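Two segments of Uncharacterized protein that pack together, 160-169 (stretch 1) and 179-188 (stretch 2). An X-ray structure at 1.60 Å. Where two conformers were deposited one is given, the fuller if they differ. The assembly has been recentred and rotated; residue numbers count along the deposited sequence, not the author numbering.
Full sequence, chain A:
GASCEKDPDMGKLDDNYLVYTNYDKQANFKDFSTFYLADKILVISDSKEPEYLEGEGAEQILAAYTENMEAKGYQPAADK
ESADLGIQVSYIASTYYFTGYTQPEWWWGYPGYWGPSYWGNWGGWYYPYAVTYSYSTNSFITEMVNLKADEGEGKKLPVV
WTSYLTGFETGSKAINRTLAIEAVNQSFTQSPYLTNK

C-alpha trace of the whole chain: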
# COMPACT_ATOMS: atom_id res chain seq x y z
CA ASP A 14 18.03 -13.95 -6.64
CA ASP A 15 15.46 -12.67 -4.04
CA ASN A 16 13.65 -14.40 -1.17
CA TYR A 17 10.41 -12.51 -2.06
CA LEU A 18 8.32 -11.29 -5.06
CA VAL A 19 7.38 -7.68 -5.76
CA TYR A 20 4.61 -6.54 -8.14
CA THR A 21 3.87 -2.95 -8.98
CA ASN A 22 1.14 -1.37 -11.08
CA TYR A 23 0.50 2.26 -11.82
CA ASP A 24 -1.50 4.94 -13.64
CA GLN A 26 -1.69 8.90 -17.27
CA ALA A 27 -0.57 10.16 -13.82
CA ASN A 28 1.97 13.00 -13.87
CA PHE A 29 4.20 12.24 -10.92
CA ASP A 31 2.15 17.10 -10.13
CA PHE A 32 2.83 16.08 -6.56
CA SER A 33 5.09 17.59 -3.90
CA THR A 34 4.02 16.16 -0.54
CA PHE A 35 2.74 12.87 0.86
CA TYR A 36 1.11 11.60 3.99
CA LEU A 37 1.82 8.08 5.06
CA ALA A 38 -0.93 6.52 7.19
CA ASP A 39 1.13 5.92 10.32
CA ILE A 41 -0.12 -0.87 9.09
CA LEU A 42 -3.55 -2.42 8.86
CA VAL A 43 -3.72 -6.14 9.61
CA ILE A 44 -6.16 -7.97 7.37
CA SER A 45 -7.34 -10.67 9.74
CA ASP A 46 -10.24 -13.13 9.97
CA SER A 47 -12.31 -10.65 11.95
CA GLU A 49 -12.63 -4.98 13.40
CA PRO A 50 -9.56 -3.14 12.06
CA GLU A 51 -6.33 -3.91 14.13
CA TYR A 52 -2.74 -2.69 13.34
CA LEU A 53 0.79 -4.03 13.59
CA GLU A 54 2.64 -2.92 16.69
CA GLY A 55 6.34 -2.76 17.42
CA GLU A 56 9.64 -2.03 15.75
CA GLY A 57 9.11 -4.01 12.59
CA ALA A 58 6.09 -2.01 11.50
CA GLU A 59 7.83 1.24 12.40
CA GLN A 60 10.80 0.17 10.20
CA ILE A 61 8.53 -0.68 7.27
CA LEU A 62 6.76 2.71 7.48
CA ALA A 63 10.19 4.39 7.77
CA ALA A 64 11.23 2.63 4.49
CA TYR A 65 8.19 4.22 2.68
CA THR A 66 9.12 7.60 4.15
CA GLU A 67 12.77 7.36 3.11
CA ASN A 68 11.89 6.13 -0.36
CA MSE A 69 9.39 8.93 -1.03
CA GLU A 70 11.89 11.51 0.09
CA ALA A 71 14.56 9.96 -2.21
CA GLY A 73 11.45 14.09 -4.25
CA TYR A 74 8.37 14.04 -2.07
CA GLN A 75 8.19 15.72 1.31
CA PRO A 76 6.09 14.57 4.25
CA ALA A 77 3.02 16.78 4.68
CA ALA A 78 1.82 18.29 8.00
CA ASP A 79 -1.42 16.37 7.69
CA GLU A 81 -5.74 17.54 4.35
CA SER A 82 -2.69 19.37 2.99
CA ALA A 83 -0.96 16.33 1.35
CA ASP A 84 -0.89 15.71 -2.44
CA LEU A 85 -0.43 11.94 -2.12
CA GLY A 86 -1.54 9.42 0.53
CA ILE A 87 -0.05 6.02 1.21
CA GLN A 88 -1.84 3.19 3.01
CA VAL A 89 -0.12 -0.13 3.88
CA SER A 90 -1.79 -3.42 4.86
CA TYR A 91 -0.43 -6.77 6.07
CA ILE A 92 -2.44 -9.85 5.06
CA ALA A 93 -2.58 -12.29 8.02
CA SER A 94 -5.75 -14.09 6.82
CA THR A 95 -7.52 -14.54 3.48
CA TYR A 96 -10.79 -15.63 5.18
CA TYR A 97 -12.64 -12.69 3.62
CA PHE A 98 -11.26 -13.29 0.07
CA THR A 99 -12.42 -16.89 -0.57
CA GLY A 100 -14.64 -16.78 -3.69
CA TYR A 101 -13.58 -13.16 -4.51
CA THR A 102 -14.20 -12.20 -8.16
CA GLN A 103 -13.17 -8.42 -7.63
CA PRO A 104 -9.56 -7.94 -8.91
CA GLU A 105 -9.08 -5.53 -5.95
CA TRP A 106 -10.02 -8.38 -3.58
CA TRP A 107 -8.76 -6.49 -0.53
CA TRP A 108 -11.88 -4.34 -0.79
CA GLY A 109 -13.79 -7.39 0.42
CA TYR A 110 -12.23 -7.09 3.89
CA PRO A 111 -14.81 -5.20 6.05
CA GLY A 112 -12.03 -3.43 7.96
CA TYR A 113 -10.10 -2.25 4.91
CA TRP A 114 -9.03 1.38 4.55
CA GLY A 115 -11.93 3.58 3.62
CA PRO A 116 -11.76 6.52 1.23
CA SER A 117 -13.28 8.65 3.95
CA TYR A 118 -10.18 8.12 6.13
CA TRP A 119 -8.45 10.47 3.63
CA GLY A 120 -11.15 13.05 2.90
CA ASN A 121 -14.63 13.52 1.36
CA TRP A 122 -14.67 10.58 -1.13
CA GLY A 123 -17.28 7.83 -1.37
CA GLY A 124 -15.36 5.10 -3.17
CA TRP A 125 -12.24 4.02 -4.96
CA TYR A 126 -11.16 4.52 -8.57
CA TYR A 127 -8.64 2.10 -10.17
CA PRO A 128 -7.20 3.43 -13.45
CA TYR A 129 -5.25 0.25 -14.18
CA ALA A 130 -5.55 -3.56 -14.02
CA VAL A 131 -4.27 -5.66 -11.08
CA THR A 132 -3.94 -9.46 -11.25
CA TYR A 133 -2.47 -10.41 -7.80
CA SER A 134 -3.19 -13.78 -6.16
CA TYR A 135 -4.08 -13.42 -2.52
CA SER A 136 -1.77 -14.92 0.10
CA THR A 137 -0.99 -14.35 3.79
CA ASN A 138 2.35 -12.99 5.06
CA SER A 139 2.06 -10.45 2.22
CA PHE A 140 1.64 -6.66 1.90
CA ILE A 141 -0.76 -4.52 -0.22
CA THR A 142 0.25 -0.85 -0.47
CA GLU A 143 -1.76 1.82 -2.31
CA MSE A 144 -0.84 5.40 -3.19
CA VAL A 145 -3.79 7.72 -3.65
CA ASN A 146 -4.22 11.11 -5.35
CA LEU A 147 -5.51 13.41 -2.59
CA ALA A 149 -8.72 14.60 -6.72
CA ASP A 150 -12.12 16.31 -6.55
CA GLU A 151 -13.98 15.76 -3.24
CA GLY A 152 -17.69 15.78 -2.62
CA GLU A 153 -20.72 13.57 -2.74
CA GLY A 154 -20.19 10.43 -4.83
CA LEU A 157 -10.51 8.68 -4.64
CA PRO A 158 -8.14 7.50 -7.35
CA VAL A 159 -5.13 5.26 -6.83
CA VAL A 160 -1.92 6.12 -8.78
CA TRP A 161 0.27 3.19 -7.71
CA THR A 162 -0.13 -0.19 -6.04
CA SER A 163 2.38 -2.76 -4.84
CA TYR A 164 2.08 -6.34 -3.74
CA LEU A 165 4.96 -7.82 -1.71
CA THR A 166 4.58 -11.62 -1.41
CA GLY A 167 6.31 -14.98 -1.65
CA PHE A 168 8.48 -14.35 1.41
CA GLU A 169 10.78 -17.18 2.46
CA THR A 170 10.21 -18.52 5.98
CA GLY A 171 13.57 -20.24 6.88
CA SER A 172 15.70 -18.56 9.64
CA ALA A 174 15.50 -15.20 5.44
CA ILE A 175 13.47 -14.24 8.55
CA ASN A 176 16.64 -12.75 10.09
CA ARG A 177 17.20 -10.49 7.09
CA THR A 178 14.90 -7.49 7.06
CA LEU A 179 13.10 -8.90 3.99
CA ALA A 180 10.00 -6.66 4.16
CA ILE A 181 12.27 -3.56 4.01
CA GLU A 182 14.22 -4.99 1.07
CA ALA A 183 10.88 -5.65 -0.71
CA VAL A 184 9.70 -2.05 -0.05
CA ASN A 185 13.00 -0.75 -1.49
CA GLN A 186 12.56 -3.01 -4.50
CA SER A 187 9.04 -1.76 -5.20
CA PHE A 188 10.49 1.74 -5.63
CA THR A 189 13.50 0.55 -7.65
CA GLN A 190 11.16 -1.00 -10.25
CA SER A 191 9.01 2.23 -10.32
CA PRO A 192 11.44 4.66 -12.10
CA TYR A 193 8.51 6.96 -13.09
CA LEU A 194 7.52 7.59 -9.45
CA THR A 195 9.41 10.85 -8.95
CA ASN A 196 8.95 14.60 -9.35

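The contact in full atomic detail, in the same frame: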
# COMPACT_ATOMS: atom_id res chain seq x y z
N VAL A 160 -2.91 5.89 -7.73
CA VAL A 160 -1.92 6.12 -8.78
C VAL A 160 -0.88 5.03 -8.87
O VAL A 160 -0.23 4.90 -9.91
CB VAL A 160 -1.23 7.53 -8.63
CG1 VAL A 160 -2.27 8.63 -8.83
CG2 VAL A 160 -0.49 7.68 -7.29
N TRP A 161 -0.73 4.25 -7.78
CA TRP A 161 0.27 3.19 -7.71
C TRP A 161 -0.15 2.20 -6.64
O TRP A 161 -0.72 2.59 -5.62
CB TRP A 161 1.63 3.83 -7.43
CG TRP A 161 2.79 2.94 -7.26
CD1 TRP A 161 3.68 2.55 -8.25
CD2 TRP A 161 3.33 2.40 -6.02
NE1 TRP A 161 4.70 1.80 -7.72
CE2 TRP A 161 4.58 1.69 -6.39
CE3 TRP A 161 2.96 2.46 -4.67
CZ2 TRP A 161 5.38 1.06 -5.43
CZ3 TRP A 161 3.76 1.84 -3.73
CH2 TRP A 161 4.93 1.16 -4.08
N THR A 162 0.11 0.93 -6.94
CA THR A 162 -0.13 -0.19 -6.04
C THR A 162 1.08 -1.11 -6.05
O THR A 162 1.68 -1.32 -7.09
CB THR A 162 -1.42 -0.96 -6.46
OG1 THR A 162 -2.51 -0.04 -6.56
CG2 THR A 162 -1.77 -2.08 -5.45
N SER A 163 1.40 -1.70 -4.91
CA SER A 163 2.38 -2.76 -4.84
C SER A 163 1.83 -3.93 -4.04
O SER A 163 0.97 -3.77 -3.14
CB SER A 163 3.74 -2.27 -4.28
OG SER A 163 3.59 -1.92 -2.92
N TYR A 164 2.35 -5.11 -4.40
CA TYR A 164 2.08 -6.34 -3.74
C TYR A 164 3.41 -7.01 -3.45
O TYR A 164 4.16 -7.37 -4.38
CB TYR A 164 1.16 -7.22 -4.54
CG TYR A 164 0.66 -8.48 -3.88
CD1 TYR A 164 0.14 -8.44 -2.58
CD2 TYR A 164 0.53 -9.66 -4.59
CE1 TYR A 164 -0.38 -9.59 -2.00
CE2 TYR A 164 0.01 -10.82 -4.03
CZ TYR A 164 -0.45 -10.76 -2.72
OH TYR A 164 -1.01 -11.92 -2.14
N LEU A 165 3.71 -7.16 -2.16
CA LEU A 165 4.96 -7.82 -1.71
C LEU A 165 4.56 -9.20 -1.17
O LEU A 165 3.76 -9.26 -0.23
CB LEU A 165 5.58 -6.99 -0.59
CG LEU A 165 5.70 -5.49 -0.86
CD1 LEU A 165 6.51 -4.80 0.26
CD2 LEU A 165 6.36 -5.23 -2.22
N THR A 166 5.10 -10.27 -1.72
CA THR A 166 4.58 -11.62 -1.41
C THR A 166 5.65 -12.66 -1.59
O THR A 166 6.79 -12.32 -1.88
CB THR A 166 3.30 -11.91 -2.24
OG1 THR A 166 2.66 -13.10 -1.72
CG2 THR A 166 3.60 -12.09 -3.72
N GLY A 167 5.33 -13.94 -1.40
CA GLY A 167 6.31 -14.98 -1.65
C GLY A 167 7.54 -14.98 -0.75
O GLY A 167 8.59 -15.47 -1.10
N PHE A 168 7.37 -14.46 0.46
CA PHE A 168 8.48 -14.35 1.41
C PHE A 168 8.92 -15.70 1.94
O PHE A 168 8.11 -16.52 2.39
CB PHE A 168 8.09 -13.48 2.58
CG PHE A 168 8.01 -12.00 2.27
CD1 PHE A 168 9.17 -11.22 2.27
CD2 PHE A 168 6.80 -11.38 2.06
CE1 PHE A 168 9.12 -9.88 1.99
CE2 PHE A 168 6.75 -10.01 1.78
CZ PHE A 168 7.92 -9.27 1.77
N GLU A 169 10.23 -15.95 1.91
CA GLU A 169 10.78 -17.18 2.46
C GLU A 169 10.64 -17.21 3.98
O GLU A 169 10.67 -16.16 4.63
CB GLU A 169 12.26 -17.41 2.04
CG GLU A 169 12.49 -17.73 0.55
CD GLU A 169 11.68 -18.91 0.00
OE1 GLU A 169 11.93 -20.07 0.42
OE2 GLU A 169 10.80 -18.68 -0.86
N LEU A 179 13.52 -8.74 5.40
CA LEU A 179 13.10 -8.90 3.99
C LEU A 179 11.98 -7.93 3.59
O LEU A 179 11.93 -7.48 2.45
CB LEU A 179 12.72 -10.34 3.59
CG LEU A 179 13.86 -11.38 3.45
CD1 LEU A 179 13.26 -12.72 3.02
CD2 LEU A 179 15.00 -10.96 2.52
N ALA A 180 11.04 -7.63 4.50
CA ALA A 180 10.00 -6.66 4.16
C ALA A 180 10.62 -5.32 3.69
O ALA A 180 10.09 -4.68 2.76
CB ALA A 180 9.08 -6.38 5.32
N ILE A 181 11.66 -4.85 4.38
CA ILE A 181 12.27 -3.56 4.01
C ILE A 181 12.92 -3.65 2.63
O ILE A 181 12.84 -2.71 1.83
CB ILE A 181 13.25 -3.05 5.11
CG1 ILE A 181 12.46 -2.47 6.29
CG2 ILE A 181 14.24 -2.03 4.55
CD1 ILE A 181 13.16 -2.63 7.62
N GLU A 182 13.59 -4.76 2.37
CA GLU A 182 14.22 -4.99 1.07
C GLU A 182 13.17 -5.03 -0.06
O GLU A 182 13.38 -4.46 -1.16
CB GLU A 182 15.09 -6.25 1.09
CG GLU A 182 16.29 -6.18 2.03
CD GLU A 182 17.04 -7.51 2.17
OE1 GLU A 182 16.80 -8.41 1.35
OE2 GLU A 182 17.87 -7.64 3.08
N ALA A 183 12.02 -5.63 0.24
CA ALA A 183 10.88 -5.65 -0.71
C ALA A 183 10.30 -4.24 -0.96
O ALA A 183 10.07 -3.86 -2.11
CB ALA A 183 9.80 -6.64 -0.30
N VAL A 184 10.12 -3.44 0.11
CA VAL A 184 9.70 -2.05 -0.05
C VAL A 184 10.68 -1.32 -0.95
O VAL A 184 10.27 -0.68 -1.92
CB VAL A 184 9.43 -1.35 1.31
CG1 VAL A 184 9.20 0.15 1.13
CG2 VAL A 184 8.26 -2.01 2.04
N ASN A 185 11.99 -1.41 -0.67
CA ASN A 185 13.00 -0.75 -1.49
C ASN A 185 12.91 -1.19 -2.93
O ASN A 185 12.97 -0.37 -3.85
CB ASN A 185 14.40 -1.03 -0.94
CG ASN A 185 14.66 -0.33 0.38
OD1 ASN A 185 13.94 0.59 0.77
ND2 ASN A 185 15.69 -0.79 1.11
N GLN A 186 12.67 -2.48 -3.14
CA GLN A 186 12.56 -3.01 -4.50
C GLN A 186 11.37 -2.47 -5.27
O GLN A 186 11.47 -2.19 -6.46
CB GLN A 186 12.54 -4.54 -4.50
CG GLN A 186 12.32 -5.18 -5.87
CD GLN A 186 13.40 -4.82 -6.90
OE1 GLN A 186 14.60 -4.78 -6.57
NE2 GLN A 186 12.99 -4.61 -8.15
N SER A 187 10.26 -2.28 -4.57
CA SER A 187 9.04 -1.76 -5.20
C SER A 187 9.28 -0.36 -5.75
O SER A 187 8.78 -0.01 -6.83
CB SER A 187 7.84 -1.78 -4.24
OG SER A 187 7.87 -0.74 -3.23
N PHE A 188 10.11 0.42 -5.07
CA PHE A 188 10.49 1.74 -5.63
C PHE A 188 11.51 1.64 -6.75
O PHE A 188 11.41 2.36 -7.74
CB PHE A 188 10.96 2.70 -4.53
CG PHE A 188 9.83 3.25 -3.72
CD1 PHE A 188 9.37 2.58 -2.57
CD2 PHE A 188 9.21 4.39 -4.11
CE1 PHE A 188 8.31 3.09 -1.82
CE2 PHE A 188 8.16 4.89 -3.38
CZ PHE A 188 7.70 4.22 -2.23
O HOH W 1 5.75 -1.40 -1.50

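A helix laid across one face of a strand sets the rules of this contact. Strand 160-166 and helix 179-188 run roughly antiparallel, their N-to-C directions 146° apart, with axes approaching to 9.2 Å, so side chains rather than backbones fill the gap. The strand's alternation picks the residues: Trp-161, Ser-163 and Leu-165 point toward the helix, while Tyr-164 and Thr-166 point away. On the helix, Leu-179, Ala-183 and Ser-187 recur every fourth residue and point toward the strand and the loop after it. The register follows the antiparallel sense, pairing Ser-163 with Ser-187, Leu-165 with Ala-183 and Phe-168 with Leu-179.

Apolar packing dominates the middle and the loop end. Leu-165 (chi1 m, chi2 t) places CD1 3.8 Å from CB of Ala-183 and 3.7 Å from CG2 of Val-184; the alanine methyl and the valine branch together receive the end of the leucine. Phe-168 extends the apolar row beyond the strand. Its ring meets two helical turns, with CD1 3.9 Å from CB of Leu-179 and CZ 3.8 Å from CB of Ala-183. Ala-183 thus receives both Leu-165 and Phe-168. The same ring presents its edge to the backbone, CE1 lying 3.7 Å from O of Leu-179. That carbonyl already accepts the helical hydrogen bond from N of Ala-183 (2.9 Å), so the ring edge packs against an oxygen whose polarity is served within the helix.

Aromatic contact closes the other end. Trp-161 (chi1 t) reaches toward the last helical turn of the stretch, where its six-membered ring and the ring of Phe-188 lie obliquely, planes at 32° and centroids 5.4 Å apart. The CA-to-CB bond of Phe-188 points sideways, but the end of its side chain comes nearer the strand. The indole edge also meets Ser-187, CH2 to OG at 3.6 Å, a van der Waals contact.

The hydrogen bonding that links the stretches runs through the serines and a water; no direct hydrogen bond crosses. Ser-163 and Ser-187 approach through carbon, CB to CB at 4.1 Å, and a water joins their hydroxyls: its oxygen is 2.6 Å from OG of Ser-163 and 2.8 Å from OG of Ser-187, donating to the latter. Ser-187 OG in turn donates to O of Val-184 at 2.7 Å, turning its own proton back into the helix and leaving the oxygen free to accept from the water. The lesson is economical: Ala-183 and Ser-187 keep the helix surface low where Leu-165, Phe-168 and the edge of Trp-161 meet it, Leu-179 and Phe-188 are the bulkier helix residues at its ends, and a water links the two buried serine hydroxyls.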